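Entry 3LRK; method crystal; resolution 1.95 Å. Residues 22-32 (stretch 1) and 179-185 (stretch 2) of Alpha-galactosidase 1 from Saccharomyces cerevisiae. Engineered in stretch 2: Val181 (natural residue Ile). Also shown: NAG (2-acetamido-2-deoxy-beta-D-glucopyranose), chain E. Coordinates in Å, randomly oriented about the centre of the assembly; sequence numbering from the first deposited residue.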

# COMPACT_ATOMS: atom_id res chain seq x y z
N SER A 22 -8.80 24.11 19.82
CA SER A 22 -7.55 24.53 19.19
C SER A 22 -6.40 24.22 20.15
O SER A 22 -6.48 24.56 21.32
N TYR A 23 -5.34 23.58 19.67
CA TYR A 23 -4.23 23.21 20.56
C TYR A 23 -3.52 24.41 21.24
O TYR A 23 -2.98 24.28 22.34
N ASN A 24 -3.53 25.56 20.57
CA ASN A 24 -2.82 26.75 21.07
C ASN A 24 -3.69 28.01 21.13
O ASN A 24 -3.18 29.11 21.39
N GLY A 25 -4.98 27.85 20.83
CA GLY A 25 -5.93 28.97 20.83
C GLY A 25 -6.01 29.75 19.52
O GLY A 25 -6.87 30.61 19.38
N LEU A 26 -5.12 29.45 18.58
CA LEU A 26 -5.14 30.12 17.27
C LEU A 26 -5.84 29.27 16.20
O LEU A 26 -6.26 28.15 16.46
N GLY A 27 -5.97 29.82 14.99
CA GLY A 27 -6.64 29.13 13.88
C GLY A 27 -8.12 28.86 14.15
O GLY A 27 -8.65 27.84 13.70
N LEU A 28 -8.79 29.76 14.86
CA LEU A 28 -10.22 29.57 15.13
C LEU A 28 -11.03 29.62 13.83
O LEU A 28 -12.10 29.04 13.74
N THR A 29 -10.49 30.31 12.83
CA THR A 29 -10.92 30.20 11.44
C THR A 29 -9.62 30.02 10.63
O THR A 29 -8.53 30.26 11.16
N PRO A 30 -9.72 29.59 9.35
CA PRO A 30 -8.50 29.40 8.56
C PRO A 30 -7.75 30.72 8.39
O PRO A 30 -8.38 31.78 8.39
N GLN A 31 -6.43 30.66 8.27
CA GLN A 31 -5.62 31.88 8.11
C GLN A 31 -5.80 32.49 6.74
O GLN A 31 -6.15 31.80 5.78
N MET A 32 -5.59 33.80 6.65
CA MET A 32 -5.60 34.51 5.38
C MET A 32 -4.36 35.39 5.32
O MET A 32 -3.94 35.94 6.34
N ARG A 179 5.85 32.82 23.04
CA ARG A 179 5.26 33.72 22.05
C ARG A 179 4.28 32.92 21.21
O ARG A 179 4.66 31.90 20.65
N PRO A 180 3.00 33.37 21.13
CA PRO A 180 2.04 32.70 20.26
C PRO A 180 2.50 32.73 18.81
O PRO A 180 2.84 33.79 18.27
N VAL A 181 2.55 31.55 18.22
CA VAL A 181 2.91 31.40 16.81
C VAL A 181 1.90 30.47 16.16
O VAL A 181 1.69 29.33 16.63
N PHE A 182 1.25 30.96 15.11
CA PHE A 182 0.40 30.15 14.26
C PHE A 182 1.31 29.14 13.54
O PHE A 182 2.21 29.54 12.80
N TYR A 183 1.07 27.85 13.76
CA TYR A 183 1.99 26.81 13.24
C TYR A 183 1.38 26.08 12.04
O TYR A 183 0.40 25.34 12.16
N SER A 184 1.97 26.34 10.87
CA SER A 184 1.51 25.84 9.58
C SER A 184 2.43 24.72 9.10
O SER A 184 3.59 24.95 8.80
N LEU A 185 1.90 23.50 9.05
CA LEU A 185 2.66 22.35 8.56
C LEU A 185 2.74 22.32 7.04
O LEU A 185 1.77 22.63 6.35

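The two stretches bury 394 Å² between them, both sides summed, and no clear hydrogen bond crosses the interface, so the packing rests mainly on van der Waals contact. Ser22 lies out of reach of stretch 2 and works locally: in the t rotamer, its OG donates to Leu26 O at 2.6 Å and accepts a weak bond from Gly25 N at 3.0 Å (N-H...acceptor angle 121°), tying the loop together.

Tyr23 points toward stretch 2 with chi1 at 93°, between wells, and its OH reaches Tyr183 CB at 3.4 Å; Tyr183 is itself t. Asn24, rotamer p, also points inward. Its OD1 accepts from Leu26 N at 3.0 Å and 158°, which leaves the amide end facing stretch 2, with ND2 3.3 Å from Val181 O. Val181, an engineered residue, directs its side chain away, so it meets stretch 1 through its backbone. Gly25 makes no contact; its phi/psi of 86/-7 would jam a CB against the preceding carbonyl.

Leu26 (m, t) points in. Its CD1 lies 3.6 Å from Phe182 N and 4.3 Å from Pro180 CB, while its CB is 4.3 Å from Phe182 CD2. Phe182 (t) gives up 107 Å², the largest share of any residue; its CA-to-CB bond runs sideways, but the ring end comes nearer. Gly27 CA sits 3.6 Å from Phe182 CE2, and an ideal CB there would be equally close to that atom.

Leu28, Thr29 and Pro30 point away. Gln31 (p, then m) turns back in, bringing OE1 to 3.1 Å from Phe182 CZ; this oxygen is buried without a polar partner, whereas its NE2 is satisfied elsewhere in the structure. Met32 is out of reach. The NAG lies beside stretch 2, its C8 3.8 Å from Arg179 C.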

# COMPACT_ATOMS: atom_id res chain seq x y z
CB SER A 22 -7.59 26.03 18.88
OG SER A 22 -6.31 26.48 18.50
CB TYR A 23 -3.22 22.28 19.83
CG TYR A 23 -2.06 23.01 19.18
CD1 TYR A 23 -0.79 22.97 19.75
CD2 TYR A 23 -2.23 23.73 17.99
CE1 TYR A 23 0.30 23.65 19.16
CE2 TYR A 23 -1.14 24.41 17.39
CZ TYR A 23 0.11 24.35 17.99
OH TYR A 23 1.17 25.02 17.42
CB ASN A 24 -1.56 27.05 20.23
CG ASN A 24 -1.90 27.39 18.79
OD1 ASN A 24 -3.06 27.31 18.37
ND2 ASN A 24 -0.88 27.80 18.02
CB LEU A 26 -3.71 30.48 16.83
CG LEU A 26 -2.94 31.47 17.71
CD1 LEU A 26 -1.45 31.52 17.35
CD2 LEU A 26 -3.57 32.88 17.64
CB LEU A 28 -10.74 30.58 16.16
CG LEU A 28 -10.03 30.55 17.52
CD1 LEU A 28 -10.74 31.51 18.50
CD2 LEU A 28 -9.94 29.12 18.13
CB THR A 29 -11.59 31.49 10.95
OG1 THR A 29 -10.67 32.59 11.11
CG2 THR A 29 -12.91 31.77 11.73
CB PRO A 30 -9.05 28.89 7.22
CG PRO A 30 -10.35 28.25 7.57
CD PRO A 30 -10.92 29.20 8.60
CB GLN A 31 -4.14 31.63 8.42
CG GLN A 31 -3.38 30.77 7.41
CD GLN A 31 -3.47 29.27 7.70
OE1 GLN A 31 -4.49 28.78 8.20
NE2 GLN A 31 -2.39 28.54 7.39
CB MET A 32 -6.85 35.39 5.23
CG MET A 32 -8.18 34.65 5.17
SD MET A 32 -9.60 35.75 5.43
CE MET A 32 -9.56 36.67 3.88
CB ARG A 179 6.32 34.39 21.15
CG ARG A 179 5.69 35.40 20.18
CD ARG A 179 6.64 36.04 19.17
NE ARG A 179 5.92 37.01 18.35
CZ ARG A 179 5.73 38.28 18.70
NH1 ARG A 179 6.23 38.74 19.85
NH2 ARG A 179 5.05 39.10 17.91
CB PRO A 180 0.75 33.52 20.45
CG PRO A 180 0.93 34.21 21.76
CD PRO A 180 2.39 34.52 21.82
CB VAL A 181 4.39 30.89 16.64
CG1 VAL A 181 4.75 30.67 15.16
CG2 VAL A 181 5.39 31.85 17.31
CB PHE A 182 -0.28 31.04 13.22
CG PHE A 182 -1.41 30.36 12.46
CD1 PHE A 182 -1.15 29.36 11.52
CD2 PHE A 182 -2.73 30.73 12.69
CE1 PHE A 182 -2.17 28.76 10.83
CE2 PHE A 182 -3.77 30.14 12.00
CZ PHE A 182 -3.49 29.14 11.08
CB TYR A 183 2.37 25.86 14.39
CG TYR A 183 3.40 24.77 14.09
CD1 TYR A 183 4.54 25.02 13.30
CD2 TYR A 183 3.25 23.50 14.64
CE1 TYR A 183 5.50 23.99 13.05
CE2 TYR A 183 4.18 22.49 14.42
CZ TYR A 183 5.29 22.73 13.64
OH TYR A 183 6.17 21.68 13.44
CB SER A 184 1.47 27.00 8.57
OG SER A 184 1.41 26.56 7.22
CB LEU A 185 2.01 21.05 9.06
CG LEU A 185 2.48 20.40 10.37
CD1 LEU A 185 2.91 21.37 11.46
CD2 LEU A 185 1.49 19.35 10.90
C1 NAG E . 1.84 26.24 25.34
C2 NAG E . 0.92 27.40 24.94
C3 NAG E . -0.16 27.67 25.98
C4 NAG E . -0.93 26.40 26.32
C5 NAG E . -0.01 25.20 26.56
C6 NAG E . -0.86 23.96 26.37
C7 NAG E . 1.95 29.13 23.55
C8 NAG E . 2.82 30.36 23.55
N2 NAG E . 1.68 28.62 24.75
O3 NAG E . -1.08 28.59 25.45
O4 NAG E . -1.74 26.60 27.47
O5 NAG E . 1.07 25.09 25.63
O6 NAG E . -0.21 22.95 27.08
O7 NAG E . 1.52 28.67 22.49